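Local coordinates for single-stranded DNA-binding protein DdrB (PDB 4HQB) that binds single-stranded DNA, probably as part of the DNA damage response of Deinococcus radiodurans, at a contact of chain A with DNA. Sequence-based numbering; all coordinates share one arbitrary frame.

A contact of chain A with DNA. Residues 68, 70, 78, 80, 83-85. With nucleotides of chain B.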
loop_
_atom_site.group_PDB
_atom_site.type_symbol
_atom_site.label_atom_id
_atom_site.label_comp_id
_atom_site.label_asym_id
_atom_site.label_seq_id
_atom_site.Cartn_x
_atom_site.Cartn_y
_atom_site.Cartn_z
ATOM N N ARG A 68 -10.434 9.435 20.150
ATOM C CA ARG A 68 -10.771 9.999 21.468
ATOM C C ARG A 68 -12.168 10.649 21.456
ATOM O O ARG A 68 -12.601 11.179 20.419
ATOM C CB ARG A 68 -9.712 11.018 21.914
ATOM C CG ARG A 68 -9.649 12.233 21.014
ATOM C CD ARG A 68 -8.944 13.413 21.649
ATOM N NE ARG A 68 -9.170 14.611 20.840
ATOM C CZ ARG A 68 -8.479 14.892 19.742
ATOM N NH1 ARG A 68 -7.518 14.067 19.355
ATOM N NH2 ARG A 68 -8.740 15.991 19.036
ATOM N N TRP A 70 -15.060 13.445 22.583
ATOM C CA TRP A 70 -15.105 14.860 22.917
ATOM C C TRP A 70 -16.551 15.305 22.902
ATOM O O TRP A 70 -17.294 14.953 21.998
ATOM C CB TRP A 70 -14.267 15.704 21.932
ATOM C CG TRP A 70 -14.305 17.214 22.224
ATOM C CD1 TRP A 70 -14.061 17.838 23.431
ATOM C CD2 TRP A 70 -14.570 18.262 21.285
ATOM N NE1 TRP A 70 -14.183 19.208 23.291
ATOM C CE2 TRP A 70 -14.486 19.488 21.985
ATOM C CE3 TRP A 70 -14.883 18.284 19.923
ATOM C CZ2 TRP A 70 -14.697 20.728 21.352
ATOM C CZ3 TRP A 70 -15.100 19.504 19.309
ATOM C CH2 TRP A 70 -15.011 20.707 20.026
ATOM N N LEU A 78 -18.956 13.483 20.360
ATOM C CA LEU A 78 -18.179 13.116 19.188
ATOM C C LEU A 78 -17.062 12.160 19.559
ATOM O O LEU A 78 -16.615 12.101 20.706
ATOM C CB LEU A 78 -17.556 14.349 18.520
ATOM C CG LEU A 78 -18.444 15.584 18.297
ATOM C CD1 LEU A 78 -17.626 16.735 17.735
ATOM C CD2 LEU A 78 -19.619 15.267 17.379
ATOM N N ILE A 80 -13.336 11.666 17.796
ATOM C CA ILE A 80 -12.443 12.206 16.791
ATOM C C ILE A 80 -11.460 11.112 16.391
ATOM O O ILE A 80 -10.819 10.507 17.247
ATOM C CB ILE A 80 -11.657 13.465 17.306
ATOM C CG1 ILE A 80 -12.605 14.523 17.900
ATOM C CG2 ILE A 80 -10.746 14.069 16.196
ATOM C CD1 ILE A 80 -13.634 15.025 16.945
ATOM N N GLY A 83 -8.540 13.063 12.475
ATOM C CA GLY A 83 -9.095 14.361 12.131
ATOM C C GLY A 83 -10.600 14.443 11.873
ATOM O O GLY A 83 -11.157 15.540 11.822
ATOM N N HIS A 84 -11.267 13.309 11.699
ATOM C CA HIS A 84 -12.694 13.331 11.376
ATOM C C HIS A 84 -13.543 13.243 12.637
ATOM O O HIS A 84 -13.100 12.710 13.654
ATOM C CB HIS A 84 -13.047 12.199 10.413
ATOM C CG HIS A 84 -12.203 12.197 9.174
ATOM N ND1 HIS A 84 -11.836 11.024 8.527
ATOM C CD2 HIS A 84 -11.650 13.199 8.473
ATOM C CE1 HIS A 84 -11.102 11.326 7.481
ATOM N NE2 HIS A 84 -10.964 12.639 7.416
ATOM N N ALA A 85 -14.751 13.789 12.591
ATOM C CA ALA A 85 -15.640 13.680 13.757
ATOM C C ALA A 85 -16.708 12.671 13.415
ATOM O O ALA A 85 -17.270 12.701 12.316
ATOM C CB ALA A 85 -16.265 15.012 14.098
ATOM P P DT B 2 -9.563 24.239 19.832
ATOM O OP1 DT B 2 -8.620 25.037 19.049
ATOM O OP2 DT B 2 -10.996 24.533 19.625
ATOM O "O5'" DT B 2 -9.416 22.653 19.621
ATOM C "C5'" DT B 2 -8.798 22.058 18.471
ATOM C "C4'" DT B 2 -9.539 20.874 17.875
ATOM O "O4'" DT B 2 -9.721 19.819 18.847
ATOM C "C3'" DT B 2 -10.943 21.133 17.353
ATOM O "O3'" DT B 2 -11.263 20.148 16.388
ATOM C "C2'" DT B 2 -11.796 20.903 18.597
ATOM C "C1'" DT B 2 -11.088 19.700 19.203
ATOM N N1 DT B 2 -11.108 19.626 20.686
ATOM C C2 DT B 2 -11.087 18.370 21.226
ATOM O O2 DT B 2 -11.071 17.373 20.543
ATOM N N3 DT B 2 -11.086 18.328 22.592
ATOM C C4 DT B 2 -11.086 19.399 23.454
ATOM O O4 DT B 2 -11.085 19.258 24.669
ATOM C C5 DT B 2 -11.100 20.694 22.835
ATOM C C7 DT B 2 -11.113 21.899 23.727
ATOM C C6 DT B 2 -11.110 20.761 21.488
ATOM P P DT B 3 -10.526 20.122 14.957
ATOM O OP1 DT B 3 -9.305 19.307 15.097
ATOM O OP2 DT B 3 -10.469 21.502 14.449
ATOM O "O5'" DT B 3 -11.548 19.330 14.013
ATOM C "C5'" DT B 3 -11.626 17.941 14.131
ATOM C "C4'" DT B 3 -13.032 17.492 13.777
ATOM O "O4'" DT B 3 -14.004 17.993 14.743
ATOM C "C3'" DT B 3 -13.497 17.954 12.399
ATOM O "O3'" DT B 3 -14.170 16.838 11.859
ATOM C "C2'" DT B 3 -14.450 19.119 12.712
ATOM C "C1'" DT B 3 -15.052 18.633 14.039
ATOM N N1 DT B 3 -15.610 19.695 14.910
ATOM C C2 DT B 3 -16.970 19.660 15.203
ATOM O O2 DT B 3 -17.759 18.832 14.786
ATOM N N3 DT B 3 -17.402 20.662 16.015
ATOM C C4 DT B 3 -16.649 21.674 16.550
ATOM O O4 DT B 3 -17.151 22.526 17.254
ATOM C C5 DT B 3 -15.246 21.670 16.226
ATOM C C7 DT B 3 -14.387 22.771 16.796
ATOM C C6 DT B 3 -14.780 20.688 15.416
ATOM P P DT B 4 -14.647 16.814 10.327
ATOM O OP1 DT B 4 -15.022 15.407 10.078
ATOM O OP2 DT B 4 -13.637 17.478 9.471
ATOM O "O5'" DT B 4 -15.952 17.749 10.295
ATOM C "C5'" DT B 4 -17.165 17.355 10.959
ATOM C "C4'" DT B 4 -18.393 17.907 10.254
ATOM O "O4'" DT B 4 -18.177 19.298 9.900
ATOM C "C3'" DT B 4 -18.736 17.223 8.937
ATOM O "O3'" DT B 4 -20.152 17.182 8.798
ATOM C "C2'" DT B 4 -18.093 18.146 7.897
ATOM C "C1'" DT B 4 -18.418 19.494 8.517
ATOM N N1 DT B 4 -17.553 20.628 8.078
ATOM C C2 DT B 4 -18.089 21.738 7.433
ATOM O O2 DT B 4 -19.267 21.838 7.176
ATOM N N3 DT B 4 -17.192 22.728 7.092
ATOM C C4 DT B 4 -15.824 22.709 7.325
ATOM O O4 DT B 4 -15.085 23.630 6.976
ATOM C C5 DT B 4 -15.335 21.519 8.006
ATOM C C7 DT B 4 -13.887 21.345 8.337
ATOM C C6 DT B 4 -16.209 20.559 8.347
#
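The backbone N of Ala85 donates to OP1, a phosphate oxygen of DT4, at 3.0 Å, where the extended strand 84-91 begins just after Gly83, whose positive phi turns the chain beside the DT3 sugar. The surface belongs to the DdrB family of single-stranded DNA-binding proteins, and three unpaired thymidines run across its strands 67-71, 77-81 and 84-91. Trp70 supplies the main base contact. With CG anti to the backbone N (chi1 179°), its indole is laid over one face of the DT2 base, the five-membered ring centred 3.4 Å from the pyrimidine centroid and the planes tilted by 13°. The six-membered ring reaches farther, towards the DT2 sugar, where CH2 packs against C2'. The rim of the same indole points at the DT3 base, which stands almost perpendicular to it (88°) in an edge-to-face contact, CZ3 of Trp70 lying 3.8 Å from C5 of DT3. One side chain thus meets two successive bases, by its face and by its edge, and an alanine here would probably leave the DT2 base without its stacking partner and open a gap beside DT3. Arg68 reaches O2 of DT2 obliquely, its NH2 and NE raised off the base plane on the side away from the indole. Its chain is extended from CG to NE, and NH2 of Arg68 donates to the carbonyl oxygen O2 of DT2 at 3.1 Å, with O2 itself lying in the guanidinium plane. A weak bond from NE meets the same oxygen, while Ile80 CB lies over one guanidinium face and would limit its movement. Apolar groups line the path of DT3. Ile80 CD1 lies 3.7 Å from the sugar oxygen O4' of DT3, Leu78 CD1 touches the base near O2, and the Ala85 methyl, CB, is 3.8 Å from C1' of DT3.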